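Local coordinates for protein hydrolase, isochorismatase family (Pseudomonas putida, PDB 4L07) that probably hydrolyses the amide group of maleamate to maleate and ammonia, as a maleamate amidase of the isochorismatase family, at residues T136-V141 / G161-V166; N14-G19 / Y190-D195; T68-H73 / V114-A119. All blocks are in the same frame, centred on the assembly; numbering follows the deposited sequence.

All three contacts reach the same parallel sheet, but at different places. Interactions 1 and 3 are buried pairings of neighbouring parallel strands, built on main-chain ladders, with centres about 21 Å apart. Interaction 1 is backed mostly by valine, leucine and phenylalanine, and its Lys163 leads its amine away from the partner strand; in interaction 3 two lysines bond main-chain carbonyls, one in a polar site at the strand ends. Interaction 2 is a surface contact in which the 14-19 loop meets the end strand 192-194 through a carboxylate, a backbone N-H and two waters. Its centre is about 8 Å from that of interaction 1, and the two touch: strands 163-172 and 192-194 are adjacent, and Lys163 bonds to Ser17 O.

Interaction 1 of 3, residues T136-V141 / G161-V166; sequences TDTVVV and GFKVLV
With CG anti to its carbonyl carbon (chi1 -50°), Phe162 turns its ring toward the start of the 136-141 segment. Thr136 O lies at the ring edge, in its plane, 3.3 Å from CE1. Val139 has CG1 anti to its carbonyl carbon (chi1 -63°), which leaves CG2 in the crowded position between N and the carbonyl carbon, whereas Val164 has CG1 anti to its N. These rotations let the two methyls of Val164 serve different neighbours: CG2 meets Val139 CG2 at 3.8 Å, and CG1 meets Val141 CG2 at 4.0 Å. On the other face, Leu165 CD1 crosses obliquely to Thr138 CG2 at 4.1 Å. A parallel ladder underlies this packing. Lys163 N approaches Asp137 O from above the carbonyl plane, 3.0 Å away, but Val139 N to Lys163 O, Leu165 N to Val139 O and Val141 N to Leu165 O run nearly along the C=O axes. Thr138 OG1 donates to Asp137 OD1 at 2.9 Å. Lys163 passes Asp137 O with its methylenes, then bends at its last torsion to hydrogen-bond Ser17 O and form a salt bridge with Glu84 of the third subunit. The contact belongs to a beta-alpha-beta crossover whose helix, 146-159, packs on Val139, Val141 and Val164. Helix 196-207 meets the opposite face, with Trp202 against Thr138, Val140 and Leu165; strand 22-27 flanks 138-144, and strand 192-194 flanks 163-172.

Interaction 2 of 3, residues N14-G19 / Y190-D195; sequences NPVSRG and YGDVTD
The end-to-end directions of 14-18 and 191-194 differ by 77°, and the nearest CA atoms, those of Val16 and Asp192, stay 6.4 Å apart, so a side chain has to bridge the backbones. That side chain is Asp192: Val16 N gives OD2 an almost straight bond of 2.9 Å (174° at the hydrogen), arriving from above the carboxylate plane. The Val16 and Asp192 side chains run antiparallel alongside one another, and Val16 CG1 presses on Asp192 CG at 3.3 Å. The Val16 side chain is modelled eclipsed, CG1 in line with its own N (chi1 0°), a strained torsion outside the usual rotamers. Asp192 OD2 also receives a bond from a water that donates to Val16 O and accepts from Arg18 NE. A second water links Arg18 NH2 to OD2, weakly on the carboxylate side. Both waters lie in the guanidinium plane at its edge, so water bridges the two groups, and the opposite charges, Arg18 NH2 and Asp192 OD2 5.3 Å apart, probably still attract. Arg18 also forms a salt bridge with Asp198, and Asp192 OD1 one with Lys85 of the third subunit. Strand 192-194, the outermost on this side of the sheet within the chain, bonds to strand 163-172, while Trp202 of helix 196-207 makes a cation-pi contact with Arg18.

Interaction 3 of 3, residues T68-H73 / V114-A119; sequences TTIAYH and VVKKGA
Packing is tightest where strands 68-70 and 114-116 run in parallel. Thr68 and Val114 stand abreast on the same face of the sheet, and Thr68 CG2 is only 3.3 Å from Val114 CG1, a tight carbon-carbon contact. Beneath them Thr69 N donates to Val114 O, and Lys116 N to Thr69 O at 2.9 Å, both nearly along the C=O axis. Lys116 starts from the crowded position (chi1 68°), extends past Thr68 OG1 and bends at chi4 (81°), which sets NZ against Ile70 CG1 at 3.4 Å. There NZ donates to Gly118 O in the carbonyl plane and to Ala119 O from above it, and a salt bridge to Asp28 completes the grip; Thr68 OG1 hydrogen-bonds Asp28 OD1, so Asp28 binds both residues. Asp28, Lys116 and nearby Cys149 are consistent with the Asp-Lys-Cys triad of isochorismatase-family hydrolases. Beyond Ile70 the pairing loosens: Ala71 N reaches Lys116 O at a weak 3.4 Å, and side chains take over. Partly exposed Lys117, bent at chi2 (-72°), brings NZ back to Ala71 O at 2.8 Å and also pairs with Glu76. Tyr72 runs antiparallel alongside it and donates OH to Lys117 O at 2.7 Å, that oxygen lying at the ring edge. Val115, also partly exposed, meets Ala71 CB through CG1. Strand 112-116 is outermost in the chain's sheet, and 65-70 lies between it and 22-27; Trp82 of helix 82-85 packs on Ile70 and Tyr72, while helix 146-159 brings Cys149 to Lys116.

Interaction 1 of 3, residues T136-V141 / G161-V166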
loop_
_atom_site.group_PDB
_atom_site.type_symbol
_atom_site.label_atom_id
_atom_site.label_comp_id
_atom_site.label_asym_id
_atom_site.label_seq_id
_atom_site.Cartn_x
_atom_site.Cartn_y
_atom_site.Cartn_z
ATOM N N THR A 136 -6.748 16.995 -1.793
ATOM C CA THR A 136 -7.598 16.702 -2.946
ATOM C C THR A 136 -8.795 15.878 -2.474
ATOM O O THR A 136 -8.636 15.002 -1.623
ATOM C CB THR A 136 -6.807 15.915 -4.013
ATOM O OG1 THR A 136 -5.730 16.724 -4.497
ATOM C CG2 THR A 136 -7.687 15.517 -5.188
ATOM N N ASP A 137 -9.983 16.172 -3.007
ATOM C CA ASP A 137 -11.177 15.378 -2.692
ATOM C C ASP A 137 -11.832 14.731 -3.916
ATOM O O ASP A 137 -12.626 13.790 -3.778
ATOM C CB ASP A 137 -12.206 16.188 -1.882
ATOM C CG ASP A 137 -12.669 17.463 -2.589
ATOM O OD1 ASP A 137 -12.562 17.575 -3.826
ATOM O OD2 ASP A 137 -13.173 18.362 -1.881
ATOM N N THR A 138 -11.495 15.237 -5.100
ATOM C CA THR A 138 -12.110 14.790 -6.349
ATOM C C THR A 138 -11.040 14.710 -7.427
ATOM O O THR A 138 -10.293 15.671 -7.643
ATOM C CB THR A 138 -13.223 15.760 -6.807
ATOM O OG1 THR A 138 -14.106 16.027 -5.713
ATOM C CG2 THR A 138 -14.026 15.165 -7.969
ATOM N N VAL A 139 -10.955 13.559 -8.093
ATOM C CA VAL A 139 -9.984 13.378 -9.170
ATOM C C VAL A 139 -10.682 13.211 -10.512
ATOM O O VAL A 139 -11.756 12.598 -10.594
ATOM C CB VAL A 139 -8.988 12.216 -8.917
ATOM C CG1 VAL A 139 -8.134 12.503 -7.682
ATOM C CG2 VAL A 139 -9.701 10.873 -8.778
ATOM N N VAL A 140 -10.086 13.791 -11.548
ATOM C CA VAL A 140 -10.533 13.549 -12.916
ATOM C C VAL A 140 -9.477 12.673 -13.585
ATOM O O VAL A 140 -8.287 13.025 -13.639
ATOM C CB VAL A 140 -10.806 14.845 -13.722
ATOM C CG1 VAL A 140 -11.478 15.913 -12.865
ATOM C CG2 VAL A 140 -9.543 15.374 -14.351
ATOM N N VAL A 141 -9.910 11.511 -14.059
ATOM C CA VAL A 141 -8.988 10.544 -14.633
ATOM C C VAL A 141 -9.125 10.522 -16.154
ATOM O O VAL A 141 -10.230 10.425 -16.683
ATOM C CB VAL A 141 -9.188 9.130 -14.040
ATOM C CG1 VAL A 141 -8.131 8.170 -14.572
ATOM C CG2 VAL A 141 -9.125 9.169 -12.519
ATOM N N GLY A 161 -10.126 6.851 -1.185
ATOM C CA GLY A 161 -10.861 7.924 -0.530
ATOM C C GLY A 161 -11.147 9.162 -1.366
ATOM O O GLY A 161 -11.529 10.195 -0.818
ATOM N N PHE A 162 -10.999 9.059 -2.686
ATOM C CA PHE A 162 -11.282 10.193 -3.579
ATOM C C PHE A 162 -12.485 9.928 -4.470
ATOM O O PHE A 162 -12.678 8.817 -4.949
ATOM C CB PHE A 162 -10.060 10.541 -4.438
ATOM C CG PHE A 162 -8.800 10.692 -3.639
ATOM C CD1 PHE A 162 -8.547 11.862 -2.939
ATOM C CD2 PHE A 162 -7.878 9.649 -3.566
ATOM C CE1 PHE A 162 -7.390 12.000 -2.182
ATOM C CE2 PHE A 162 -6.724 9.777 -2.807
ATOM C CZ PHE A 162 -6.483 10.955 -2.111
ATOM N N LYS A 163 -13.294 10.963 -4.675
ATOM C CA LYS A 163 -14.390 10.908 -5.638
ATOM C C LYS A 163 -13.793 10.969 -7.037
ATOM O O LYS A 163 -12.777 11.643 -7.255
ATOM C CB LYS A 163 -15.359 12.059 -5.399
ATOM C CG LYS A 163 -16.129 11.914 -4.092
ATOM C CD LYS A 163 -16.543 13.257 -3.527
ATOM C CE LYS A 163 -17.431 13.086 -2.301
ATOM N NZ LYS A 163 -18.829 12.728 -2.677
ATOM N N VAL A 164 -14.417 10.265 -7.979
ATOM C CA VAL A 164 -13.824 10.080 -9.299
ATOM C C VAL A 164 -14.742 10.490 -10.441
ATOM O O VAL A 164 -15.907 10.067 -10.507
ATOM C CB VAL A 164 -13.383 8.615 -9.524
ATOM C CG1 VAL A 164 -12.764 8.435 -10.905
ATOM C CG2 VAL A 164 -12.376 8.194 -8.471
ATOM N N LEU A 165 -14.189 11.296 -11.345
ATOM C CA LEU A 165 -14.853 11.664 -12.593
ATOM C C LEU A 165 -14.006 11.209 -13.777
ATOM O O LEU A 165 -12.784 11.381 -13.782
ATOM C CB LEU A 165 -15.053 13.185 -12.655
ATOM C CG LEU A 165 -15.726 13.867 -11.452
ATOM C CD1 LEU A 165 -15.740 15.381 -11.636
ATOM C CD2 LEU A 165 -17.147 13.351 -11.242
ATOM N N VAL A 166 -14.654 10.629 -14.784
ATOM C CA VAL A 166 -13.948 10.163 -15.967
ATOM C C VAL A 166 -14.571 10.719 -17.256
ATOM O O VAL A 166 -15.653 10.291 -17.656
ATOM C CB VAL A 166 -13.825 8.613 -15.995
ATOM C CG1 VAL A 166 -15.172 7.949 -15.807
ATOM C CG2 VAL A 166 -13.160 8.127 -17.275
#

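Interaction 2 of 3, residues N14-G19 / Y190-D195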
loop_
_atom_site.group_PDB
_atom_site.type_symbol
_atom_site.label_atom_id
_atom_site.label_comp_id
_atom_site.label_asym_id
_atom_site.label_seq_id
_atom_site.Cartn_x
_atom_site.Cartn_y
_atom_site.Cartn_z
ATOM N N ASN A 14 -25.275 5.316 -8.708
ATOM C CA ASN A 14 -25.567 6.608 -8.067
ATOM C C ASN A 14 -24.607 7.703 -8.529
ATOM O O ASN A 14 -23.458 7.412 -8.854
ATOM C CB ASN A 14 -25.480 6.493 -6.547
ATOM C CG ASN A 14 -26.417 5.449 -5.988
ATOM O OD1 ASN A 14 -27.616 5.682 -5.867
ATOM N ND2 ASN A 14 -25.871 4.297 -5.632
ATOM N N PRO A 15 -25.073 8.967 -8.557
ATOM C CA PRO A 15 -24.187 10.055 -8.982
ATOM C C PRO A 15 -23.176 10.420 -7.901
ATOM O O PRO A 15 -23.427 10.194 -6.716
ATOM C CB PRO A 15 -25.153 11.219 -9.222
ATOM C CG PRO A 15 -26.314 10.937 -8.331
ATOM C CD PRO A 15 -26.447 9.441 -8.286
ATOM N N VAL A 16 -22.037 10.978 -8.295
ATOM C CA VAL A 16 -21.099 11.462 -7.278
ATOM C C VAL A 16 -21.331 12.939 -6.971
ATOM O O VAL A 16 -21.453 13.774 -7.877
ATOM C CB VAL A 16 -19.601 11.066 -7.510
ATOM C CG1 VAL A 16 -19.387 10.237 -8.770
ATOM C CG2 VAL A 16 -18.646 12.258 -7.417
ATOM N N SER A 17 -21.436 13.240 -5.683
ATOM C CA SER A 17 -21.529 14.614 -5.233
ATOM C C SER A 17 -20.116 15.165 -5.236
ATOM O O SER A 17 -19.303 14.808 -4.386
ATOM C CB SER A 17 -22.146 14.693 -3.841
ATOM O OG SER A 17 -22.212 16.034 -3.404
ATOM N N ARG A 18 -19.826 16.022 -6.209
ATOM C CA ARG A 18 -18.458 16.491 -6.438
ATOM C C ARG A 18 -17.941 17.386 -5.314
ATOM O O ARG A 18 -18.692 18.171 -4.734
ATOM C CB ARG A 18 -18.360 17.197 -7.784
ATOM C CG ARG A 18 -18.741 16.293 -8.943
ATOM C CD ARG A 18 -18.843 17.054 -10.251
ATOM N NE ARG A 18 -19.363 16.204 -11.316
ATOM C CZ ARG A 18 -19.381 16.542 -12.602
ATOM N NH1 ARG A 18 -18.901 17.720 -12.988
ATOM N NH2 ARG A 18 -19.880 15.709 -13.506
ATOM N N GLY A 19 -16.652 17.249 -5.011
ATOM C CA GLY A 19 -16.006 18.059 -3.985
ATOM C C GLY A 19 -15.539 19.400 -4.521
ATOM O O GLY A 19 -15.926 19.821 -5.612
ATOM N N TYR A 190 -17.805 2.750 -9.665
ATOM C CA TYR A 190 -16.571 3.433 -9.244
ATOM C C TYR A 190 -16.533 4.948 -9.385
ATOM O O TYR A 190 -15.931 5.623 -8.559
ATOM C CB TYR A 190 -15.348 2.812 -9.932
ATOM C CG TYR A 190 -15.265 1.309 -9.773
ATOM C CD1 TYR A 190 -15.204 0.716 -8.508
ATOM C CD2 TYR A 190 -15.274 0.479 -10.892
ATOM C CE1 TYR A 190 -15.142 -0.667 -8.368
ATOM C CE2 TYR A 190 -15.211 -0.899 -10.759
ATOM C CZ TYR A 190 -15.145 -1.466 -9.502
ATOM O OH TYR A 190 -15.088 -2.840 -9.378
ATOM N N GLY A 191 -17.152 5.490 -10.426
ATOM C CA GLY A 191 -17.096 6.933 -10.635
ATOM C C GLY A 191 -18.162 7.396 -11.601
ATOM O O GLY A 191 -18.957 6.591 -12.072
ATOM N N ASP A 192 -18.191 8.698 -11.874
ATOM C CA ASP A 192 -19.100 9.236 -12.882
ATOM C C ASP A 192 -18.410 9.409 -14.229
ATOM O O ASP A 192 -17.428 10.152 -14.346
ATOM C CB ASP A 192 -19.727 10.558 -12.412
ATOM C CG ASP A 192 -21.029 10.352 -11.638
ATOM O OD1 ASP A 192 -21.491 9.195 -11.532
ATOM O OD2 ASP A 192 -21.596 11.350 -11.133
ATOM N N VAL A 193 -18.934 8.712 -15.236
ATOM C CA VAL A 193 -18.495 8.861 -16.617
ATOM C C VAL A 193 -19.224 10.055 -17.222
ATOM O O VAL A 193 -20.455 10.148 -17.163
ATOM C CB VAL A 193 -18.746 7.579 -17.449
ATOM C CG1 VAL A 193 -18.289 7.756 -18.892
ATOM C CG2 VAL A 193 -18.045 6.387 -16.813
ATOM N N THR A 194 -18.458 10.947 -17.821
ATOM C CA THR A 194 -18.973 12.198 -18.342
ATOM C C THR A 194 -18.125 12.613 -19.541
ATOM O O THR A 194 -17.624 11.753 -20.224
ATOM C CB THR A 194 -19.088 13.277 -17.249
ATOM O OG1 THR A 194 -19.685 14.458 -17.794
ATOM C CG2 THR A 194 -17.739 13.590 -16.632
ATOM N N ASP A 195 -18.067 13.901 -19.858
ATOM C CA ASP A 195 -17.218 14.369 -20.961
ATOM C C ASP A 195 -16.427 15.626 -20.593
ATOM O O ASP A 195 -16.684 16.244 -19.557
ATOM C CB ASP A 195 -18.016 14.548 -22.272
ATOM C CG ASP A 195 -19.108 15.610 -22.182
ATOM O OD1 ASP A 195 -19.994 15.602 -23.062
ATOM O OD2 ASP A 195 -19.091 16.465 -21.273
HETATM O O HOH W 1 -20.882 13.974 -10.483
HETATM O O HOH W 2 -21.697 13.428 -13.755
#

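Interaction 3 of 3, residues T68-H73 / V114-A119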
loop_
_atom_site.group_PDB
_atom_site.type_symbol
_atom_site.label_atom_id
_atom_site.label_comp_id
_atom_site.label_asym_id
_atom_site.label_seq_id
_atom_site.Cartn_x
_atom_site.Cartn_y
_atom_site.Cartn_z
ATOM N N THR A 68 1.257 10.282 -15.274
ATOM C CA THR A 68 1.888 9.001 -14.960
ATOM C C THR A 68 2.524 8.377 -16.195
ATOM O O THR A 68 2.115 8.654 -17.325
ATOM C CB THR A 68 0.896 7.999 -14.321
ATOM O OG1 THR A 68 0.077 7.412 -15.333
ATOM C CG2 THR A 68 0.004 8.690 -13.300
ATOM N N THR A 69 3.530 7.543 -15.969
ATOM C CA THR A 69 4.183 6.788 -17.029
ATOM C C THR A 69 4.644 5.453 -16.453
ATOM O O THR A 69 4.990 5.363 -15.264
ATOM C CB THR A 69 5.364 7.576 -17.666
ATOM O OG1 THR A 69 5.812 6.922 -18.861
ATOM C CG2 THR A 69 6.539 7.708 -16.694
ATOM N N ILE A 70 4.617 4.420 -17.286
ATOM C CA ILE A 70 5.204 3.133 -16.950
ATOM C C ILE A 70 6.631 3.115 -17.502
ATOM O O ILE A 70 6.842 3.303 -18.706
ATOM C CB ILE A 70 4.403 1.958 -17.564
ATOM C CG1 ILE A 70 2.999 1.864 -16.937
ATOM C CG2 ILE A 70 5.174 0.651 -17.406
ATOM C CD1 ILE A 70 2.045 0.925 -17.662
ATOM N N ALA A 71 7.606 2.895 -16.626
ATOM C CA ALA A 71 9.007 2.792 -17.041
ATOM C C ALA A 71 9.746 1.765 -16.191
ATOM O O ALA A 71 9.536 1.707 -14.977
ATOM C CB ALA A 71 9.692 4.147 -16.938
ATOM N N TYR A 72 10.593 0.962 -16.836
ATOM C CA TYR A 72 11.374 -0.089 -16.166
ATOM C C TYR A 72 12.875 0.038 -16.345
ATOM O O TYR A 72 13.359 0.435 -17.404
ATOM C CB TYR A 72 10.990 -1.477 -16.678
ATOM C CG TYR A 72 9.526 -1.762 -16.568
ATOM C CD1 TYR A 72 8.946 -2.033 -15.331
ATOM C CD2 TYR A 72 8.713 -1.736 -17.696
ATOM C CE1 TYR A 72 7.588 -2.279 -15.223
ATOM C CE2 TYR A 72 7.355 -1.982 -17.600
ATOM C CZ TYR A 72 6.803 -2.258 -16.359
ATOM O OH TYR A 72 5.460 -2.498 -16.249
ATOM N N HIS A 73 13.609 -0.335 -15.299
ATOM C CA HIS A 73 15.020 -0.648 -15.442
ATOM C C HIS A 73 15.110 -2.062 -15.932
ATOM O O HIS A 73 14.264 -2.890 -15.579
ATOM C CB HIS A 73 15.737 -0.509 -14.103
ATOM C CG HIS A 73 15.686 0.880 -13.532
ATOM N ND1 HIS A 73 16.348 1.916 -14.086
ATOM C CD2 HIS A 73 15.029 1.384 -12.412
ATOM C CE1 HIS A 73 16.120 3.027 -13.361
ATOM N NE2 HIS A 73 15.314 2.698 -12.335
ATOM N N VAL A 114 4.788 10.876 -12.269
ATOM C CA VAL A 114 4.949 9.723 -11.385
ATOM C C VAL A 114 5.240 8.473 -12.224
ATOM O O VAL A 114 4.505 8.159 -13.168
ATOM C CB VAL A 114 3.714 9.526 -10.464
ATOM C CG1 VAL A 114 2.430 9.709 -11.238
ATOM C CG2 VAL A 114 3.730 8.164 -9.776
ATOM N N VAL A 115 6.325 7.782 -11.891
ATOM C CA VAL A 115 6.699 6.554 -12.591
ATOM C C VAL A 115 6.135 5.371 -11.816
ATOM O O VAL A 115 6.256 5.310 -10.589
ATOM C CB VAL A 115 8.230 6.409 -12.760
ATOM C CG1 VAL A 115 8.579 5.098 -13.458
ATOM C CG2 VAL A 115 8.794 7.577 -13.552
ATOM N N LYS A 116 5.488 4.459 -12.537
ATOM C CA LYS A 116 4.896 3.267 -11.929
ATOM C C LYS A 116 5.277 2.007 -12.712
ATOM O O LYS A 116 5.754 2.091 -13.849
ATOM C CB LYS A 116 3.375 3.415 -11.847
ATOM C CG LYS A 116 2.688 3.415 -13.205
ATOM C CD LYS A 116 1.205 3.684 -13.081
ATOM C CE LYS A 116 0.571 3.995 -14.423
ATOM N NZ LYS A 116 0.262 2.771 -15.213
ATOM N N LYS A 117 5.040 0.839 -12.109
ATOM C CA LYS A 117 5.459 -0.430 -12.700
ATOM C C LYS A 117 4.297 -1.339 -13.100
ATOM O O LYS A 117 4.513 -2.351 -13.771
ATOM C CB LYS A 117 6.387 -1.190 -11.735
ATOM C CG LYS A 117 7.496 -0.349 -11.130
ATOM C CD LYS A 117 8.590 0.015 -12.115
ATOM C CE LYS A 117 9.488 1.088 -11.507
ATOM N NZ LYS A 117 10.617 1.434 -12.407
ATOM N N GLY A 118 3.080 -0.980 -12.690
ATOM C CA GLY A 118 1.878 -1.756 -13.007
ATOM C C GLY A 118 0.822 -0.939 -13.742
ATOM O O GLY A 118 1.128 0.092 -14.354
ATOM N N ALA A 119 -0.427 -1.398 -13.663
ATOM C CA ALA A 119 -1.565 -0.726 -14.305
ATOM C C ALA A 119 -2.052 0.509 -13.533
ATOM O O ALA A 119 -2.140 1.602 -14.090
ATOM C CB ALA A 119 -2.710 -1.716 -14.530
#